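Local structure of 'Carboxyl esterase 2 (Tuber melanosporum Mel28, 5MIF) at the interface of chains A and B. The protein is a carboxylesterase of the alpha/beta hydrolase fold, related to archaeal enzymes, that hydrolyses carboxylic esters. Sequence-based numbering; all coordinates share one arbitrary frame. Chains: chain A/B, 'Carboxyl esterase 2.

Contact 1: the interface of chains A and B. Residues chain A 310, 333, 337, 340-341; chain B 333-334, 336-337.
A:Leu337 and B:Leu337, the same residue in the two copies, meet where the C-terminal helices 329-345 of both chains pack together in a two-fold symmetric interface; whether this pairing is the biological dimer the structure alone does not show. The apolar core is built by these leucines, whose side chains cross at about a right angle. Each CG lies opposite its own backbone N (chi1 177° in A:Leu337), which sends CD1 over the partner helix: A:Leu337 CD1 packs 3.7 Å from B:Leu337 CB, and B:Leu337 CD1 reaches A:Leu337 CB in return. The same methyls also touch backbone carbonyl oxygens, A:Leu337 CD1 lying 3.4 Å from B:Ala333 O; B:Leu337 CD1 does the same at A:Ala333 O. Beside this core, A:Ile310 of strand 307-312 runs past B:Thr334 in the opposite direction, methyl against methyl, with CD1 3.7 Å from B:Thr334 CG2. At the other flank the ring of A:Tyr340 offers its edge, CE2 meeting B:Glu336 CB in the ring plane, while ring and carboxylate planes stand 89° apart. The charged contact is a salt bridge from the ammonium of A:Lys341 to the carboxylate of B:Glu336; their side chains cross, but the modelled N-O separation is too short to be reliable. The bent lysine chain also adds an apolar touch, A:Lys341 CD lying 3.7 Å from the B:Ala333 CB methyl.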
ATOM      1  N   ILE A 310      -5.715   2.489  -0.998  1.00 37.97           N
ATOM      2  CA  ILE A 310      -5.044   1.211  -1.109  1.00 38.50           C
ATOM      3  C   ILE A 310      -5.858   0.079  -0.487  1.00 39.58           C
ATOM      4  O   ILE A 310      -6.306   0.174   0.656  1.00 39.81           O
ATOM      5  CB  ILE A 310      -3.673   1.286  -0.443  1.00 43.86           C
ATOM      6  CG1 ILE A 310      -2.669   1.922  -1.404  1.00 41.56           C
ATOM      7  CG2 ILE A 310      -3.180  -0.075  -0.042  1.00 49.39           C
ATOM      8  CD1 ILE A 310      -1.408   2.333  -0.693  1.00 54.78           C
ATOM      9  N   ALA A 333       3.118  -4.401   6.094  1.00 38.77           N
ATOM     10  CA  ALA A 333       3.644  -3.458   5.116  1.00 43.29           C
ATOM     11  C   ALA A 333       2.862  -2.151   5.152  1.00 42.02           C
ATOM     12  O   ALA A 333       3.439  -1.061   5.078  1.00 40.69           O
ATOM     13  CB  ALA A 333       3.613  -4.064   3.713  1.00 38.60           C
ATOM     14  N   LEU A 337       3.917   1.699   6.162  1.00 38.76           N
ATOM     15  CA  LEU A 337       3.624   2.740   5.169  1.00 40.40           C
ATOM     16  C   LEU A 337       2.926   3.922   5.845  1.00 39.38           C
ATOM     17  O   LEU A 337       3.314   5.091   5.669  1.00 38.35           O
ATOM     18  CB  LEU A 337       2.746   2.197   4.031  1.00 38.90           C
ATOM     19  CG  LEU A 337       2.329   3.232   2.973  1.00 45.66           C
ATOM     20  CD1 LEU A 337       3.539   3.763   2.218  1.00 43.53           C
ATOM     21  CD2 LEU A 337       1.299   2.674   2.003  1.00 46.11           C
ATOM     22  N   TYR A 340       5.365   5.685   8.013  1.00 40.24           N
ATOM     23  CA  TYR A 340       6.338   6.317   7.123  1.00 40.19           C
ATOM     24  C   TYR A 340       5.720   7.557   6.474  1.00 38.94           C
ATOM     25  O   TYR A 340       6.333   8.616   6.430  1.00 37.97           O
ATOM     26  CB  TYR A 340       6.817   5.324   6.053  1.00 38.95           C
ATOM     27  CG  TYR A 340       7.910   5.872   5.143  1.00 46.08           C
ATOM     28  CD1 TYR A 340       9.148   6.227   5.648  1.00 47.10           C
ATOM     29  CD2 TYR A 340       7.688   6.046   3.785  1.00 46.47           C
ATOM     30  CE1 TYR A 340      10.131   6.729   4.829  1.00 52.33           C
ATOM     31  CE2 TYR A 340       8.668   6.543   2.953  1.00 47.27           C
ATOM     32  CZ  TYR A 340       9.886   6.885   3.483  1.00 50.34           C
ATOM     33  OH  TYR A 340      10.875   7.398   2.677  1.00 56.50           O
ATOM     34  N   LYS A 341       4.468   7.446   6.038  1.00 38.60           N
ATOM     35  CA  LYS A 341       3.829   8.576   5.384  1.00 37.42           C
ATOM     36  C   LYS A 341       3.535   9.728   6.345  1.00 37.43           C
ATOM     37  O   LYS A 341       3.574  10.888   5.935  1.00 37.61           O
ATOM     38  CB  LYS A 341       2.549   8.108   4.670  1.00 39.13           C
ATOM     39  CG  LYS A 341       2.878   7.297   3.399  1.00 41.13           C
ATOM     40  CD  LYS A 341       2.024   7.691   2.205  1.00 49.04           C
ATOM     41  CE  LYS A 341       2.103   9.184   1.939  1.00 43.75           C
ATOM     42  NZ  LYS A 341       3.075   9.579   0.901  1.00 43.41           N
TER
ATOM     43  N   ALA B 333       2.712   7.057  -3.062  1.00 42.21           N
ATOM     44  CA  ALA B 333       2.731   6.355  -1.779  1.00 41.88           C
ATOM     45  C   ALA B 333       3.290   4.949  -1.940  1.00 39.90           C
ATOM     46  O   ALA B 333       4.063   4.479  -1.115  1.00 43.59           O
ATOM     47  CB  ALA B 333       1.331   6.293  -1.176  1.00 37.25           C
ATOM     48  N   THR B 334       2.900   4.268  -3.004  1.00 36.87           N
ATOM     49  CA  THR B 334       3.318   2.888  -3.155  1.00 40.73           C
ATOM     50  C   THR B 334       4.760   2.806  -3.671  1.00 39.39           C
ATOM     51  O   THR B 334       5.455   1.827  -3.418  1.00 39.31           O
ATOM     52  CB  THR B 334       2.344   2.108  -4.053  1.00 46.32           C
ATOM     53  OG1 THR B 334       2.328   2.664  -5.366  1.00 51.26           O
ATOM     54  CG2 THR B 334       0.963   2.218  -3.470  1.00 44.86           C
ATOM     55  N   GLU B 336       7.054   4.866  -2.595  1.00 37.12           N
ATOM     56  CA  GLU B 336       7.845   4.973  -1.375  1.00 42.16           C
ATOM     57  C   GLU B 336       7.687   3.726  -0.515  1.00 43.12           C
ATOM     58  O   GLU B 336       8.654   3.310   0.130  1.00 43.34           O
ATOM     59  CB  GLU B 336       7.518   6.241  -0.556  1.00 44.70           C
ATOM     60  CG  GLU B 336       6.098   6.648  -0.443  1.00 48.69           C
ATOM     61  CD  GLU B 336       5.927   8.164  -0.258  1.00 45.77           C
ATOM     62  OE1 GLU B 336       6.859   8.955  -0.539  1.00 49.16           O
ATOM     63  OE2 GLU B 336       4.829   8.563   0.148  1.00 46.48           O
ATOM     64  N   LEU B 337       6.513   3.096  -0.549  1.00 38.27           N
ATOM     65  CA  LEU B 337       6.341   1.822   0.134  1.00 39.63           C
ATOM     66  C   LEU B 337       7.359   0.801  -0.350  1.00 41.77           C
ATOM     67  O   LEU B 337       8.080   0.206   0.448  1.00 43.20           O
ATOM     68  CB  LEU B 337       4.937   1.257  -0.071  1.00 41.60           C
ATOM     69  CG  LEU B 337       4.795  -0.130   0.577  1.00 51.30           C
ATOM     70  CD1 LEU B 337       4.989  -0.057   2.099  1.00 43.81           C
ATOM     71  CD2 LEU B 337       3.471  -0.799   0.227  1.00 43.69           C
TER

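Contact 2: the interface of chains A and B. Residues chain A 332-333, 336; chain B 306, 337, 340-341, 344.
A:Glu336 sets its CG between its backbone N and carbonyl carbon (chi1 40°) and then extends, carrying the carboxylate out toward B:Lys341 and B:Lys344. B:Lys341 answers with CG opposite its carbonyl carbon (chi1 -75°), then bends at chi2, chi3 and chi4, curling its ammonium back to the acid. The two lysines, one turn apart on helix 329-345 of chain B, divide the carboxylate between them in this part of the helix-to-helix interface. B:Lys344 NZ donates a hydrogen bond of 3.1 Å to A:Glu336 OE1, also a salt bridge; it approaches from above the carboxylate plane, 39° out of it. B:Lys341 forms a salt bridge with the other oxygen, OE2, crossing the glutamate at about a right angle, although the modelled separation is too short to be trusted. Ammonium groups at both oxygens would probably stabilise the charged carboxylate and limit its rotation. Carbon contacts add to this: the lysine methylene B:Lys344 CD lies 3.9 Å from A:Glu336 CD, the carboxylate carbon, and the ring edge of B:Tyr340 meets the aliphatic glutamate stem in plane, CE2 3.8 Å from A:Glu336 CB. Within chain B, B:Lys344 CG sits over one face of that ring, toward its rim. A:Lys332 adds a further positive charge near the carboxylate, its NZ 5.2 Å from B:Lys344 NZ. B:Arg306 lies farther out, with NH2 4.3 Å from A:Lys332 CD. Beside the charged groups the packing is tight, the A:Ala333 CB methyl pressing to 3.5 Å from B:Lys341 CD.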
ATOM      1  N   LYS A 332       1.431  -5.783   7.822  1.00 40.77           N
ATOM      2  CA  LYS A 332       2.679  -5.244   8.328  1.00 41.33           C
ATOM      3  C   LYS A 332       3.194  -4.154   7.399  1.00 43.43           C
ATOM      4  O   LYS A 332       3.624  -3.103   7.852  1.00 38.39           O
ATOM      5  CB  LYS A 332       3.717  -6.359   8.471  1.00 46.23           C
ATOM      6  CG  LYS A 332       5.008  -5.957   9.177  1.00 49.31           C
ATOM      7  CD  LYS A 332       6.002  -7.118   9.159  1.00 53.75           C
ATOM      8  CE  LYS A 332       6.696  -7.301  10.497  1.00 60.92           C
ATOM      9  NZ  LYS A 332       7.376  -6.046  10.942  1.00 64.50           N
ATOM     10  N   ALA A 333       3.118  -4.401   6.094  1.00 38.77           N
ATOM     11  CA  ALA A 333       3.644  -3.458   5.116  1.00 43.29           C
ATOM     12  C   ALA A 333       2.862  -2.151   5.152  1.00 42.02           C
ATOM     13  O   ALA A 333       3.439  -1.061   5.078  1.00 40.69           O
ATOM     14  CB  ALA A 333       3.613  -4.064   3.713  1.00 38.60           C
ATOM     15  N   GLU A 336       3.557   0.045   8.376  1.00 39.24           N
ATOM     16  CA  GLU A 336       4.753   0.880   8.325  1.00 44.82           C
ATOM     17  C   GLU A 336       4.626   1.972   7.256  1.00 38.09           C
ATOM     18  O   GLU A 336       5.138   3.067   7.449  1.00 40.57           O
ATOM     19  CB  GLU A 336       6.015   0.033   8.122  1.00 48.83           C
ATOM     20  CG  GLU A 336       5.881  -1.109   7.173  1.00 49.93           C
ATOM     21  CD  GLU A 336       6.821  -2.267   7.518  1.00 53.74           C
ATOM     22  OE1 GLU A 336       7.330  -2.324   8.662  1.00 54.37           O
ATOM     23  OE2 GLU A 336       7.032  -3.132   6.644  1.00 51.71           O
TER
ATOM     24  N   ARG B 306       5.531 -16.040   2.328  1.00 42.29           N
ATOM     25  CA  ARG B 306       5.096 -14.734   2.817  1.00 43.03           C
ATOM     26  C   ARG B 306       4.964 -13.752   1.661  1.00 45.71           C
ATOM     27  O   ARG B 306       5.960 -13.288   1.104  1.00 46.19           O
ATOM     28  CB  ARG B 306       6.057 -14.212   3.872  1.00 44.03           C
ATOM     29  CG  ARG B 306       5.825 -14.827   5.236  1.00 48.95           C
ATOM     30  CD  ARG B 306       6.716 -14.222   6.315  1.00 48.86           C
ATOM     31  NE  ARG B 306       6.431 -12.819   6.637  1.00 49.17           N
ATOM     32  CZ  ARG B 306       5.495 -12.387   7.488  1.00 52.64           C
ATOM     33  NH1 ARG B 306       4.685 -13.237   8.111  1.00 51.37           N
ATOM     34  NH2 ARG B 306       5.352 -11.084   7.698  1.00 46.73           N
ATOM     35  N   LEU B 337       6.513   3.096  -0.549  1.00 38.27           N
ATOM     36  CA  LEU B 337       6.341   1.822   0.134  1.00 39.63           C
ATOM     37  C   LEU B 337       7.359   0.801  -0.350  1.00 41.77           C
ATOM     38  O   LEU B 337       8.080   0.206   0.448  1.00 43.20           O
ATOM     39  CB  LEU B 337       4.937   1.257  -0.071  1.00 41.60           C
ATOM     40  CG  LEU B 337       4.795  -0.130   0.577  1.00 51.30           C
ATOM     41  CD1 LEU B 337       4.989  -0.057   2.099  1.00 43.81           C
ATOM     42  CD2 LEU B 337       3.471  -0.799   0.227  1.00 43.69           C
ATOM     43  N   TYR B 340      10.793   1.705   0.731  1.00 36.91           N
ATOM     44  CA  TYR B 340      10.843   1.585   2.182  1.00 42.20           C
ATOM     45  C   TYR B 340      10.950   0.118   2.626  1.00 39.95           C
ATOM     46  O   TYR B 340      11.730  -0.206   3.518  1.00 41.47           O
ATOM     47  CB  TYR B 340       9.620   2.247   2.821  1.00 40.10           C
ATOM     48  CG  TYR B 340       9.741   2.344   4.319  1.00 46.37           C
ATOM     49  CD1 TYR B 340      10.745   3.112   4.898  1.00 47.67           C
ATOM     50  CD2 TYR B 340       8.882   1.658   5.155  1.00 47.28           C
ATOM     51  CE1 TYR B 340      10.872   3.206   6.267  1.00 51.93           C
ATOM     52  CE2 TYR B 340       9.001   1.749   6.531  1.00 50.82           C
ATOM     53  CZ  TYR B 340       9.994   2.523   7.076  1.00 50.40           C
ATOM     54  OH  TYR B 340      10.120   2.611   8.440  1.00 59.24           O
ATOM     55  N   LYS B 341      10.185  -0.768   1.992  1.00 38.23           N
ATOM     56  CA  LYS B 341      10.252  -2.184   2.340  1.00 40.84           C
ATOM     57  C   LYS B 341      11.553  -2.858   1.892  1.00 40.02           C
ATOM     58  O   LYS B 341      12.015  -3.776   2.556  1.00 40.81           O
ATOM     59  CB  LYS B 341       9.045  -2.938   1.784  1.00 40.40           C
ATOM     60  CG  LYS B 341       7.786  -2.636   2.591  1.00 47.88           C
ATOM     61  CD  LYS B 341       7.006  -3.901   2.964  1.00 52.80           C
ATOM     62  CE  LYS B 341       7.838  -4.921   3.742  1.00 46.00           C
ATOM     63  NZ  LYS B 341       7.625  -4.862   5.226  1.00 43.82           N
ATOM     64  N   LYS B 344      13.863  -1.975   4.733  1.00 40.79           N
ATOM     65  CA  LYS B 344      13.640  -2.769   5.933  1.00 41.50           C
ATOM     66  C   LYS B 344      14.013  -4.234   5.755  1.00 47.12           C
ATOM     67  O   LYS B 344      14.492  -4.867   6.685  1.00 46.95           O
ATOM     68  CB  LYS B 344      12.188  -2.670   6.378  1.00 44.65           C
ATOM     69  CG  LYS B 344      11.858  -1.335   7.014  1.00 53.46           C
ATOM     70  CD  LYS B 344      10.607  -1.441   7.858  1.00 56.27           C
ATOM     71  CE  LYS B 344      10.867  -0.969   9.276  1.00 60.39           C
ATOM     72  NZ  LYS B 344       9.828  -1.492  10.204  1.00 57.70           N
TER

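Contact 1 and contact 2 adjoin along the same pair of helices 329-345, the centres of their C-alpha atoms about 8 Å apart, and share A:Ala333 and B:Leu337. The two-fold symmetry relates much of one to the other: the lysine-glutamate bridge and the tyrosine edge recur with the chains exchanged, placing polar clusters on opposite sides of the central leucine pair. Contact 1 brings in strand 307-312 of chain A, whereas contact 2 reaches the loop residue B:Arg306. One helix from each subunit thus supplies most of both contacts, combining apolar packing with charge pairing in a possible dimer.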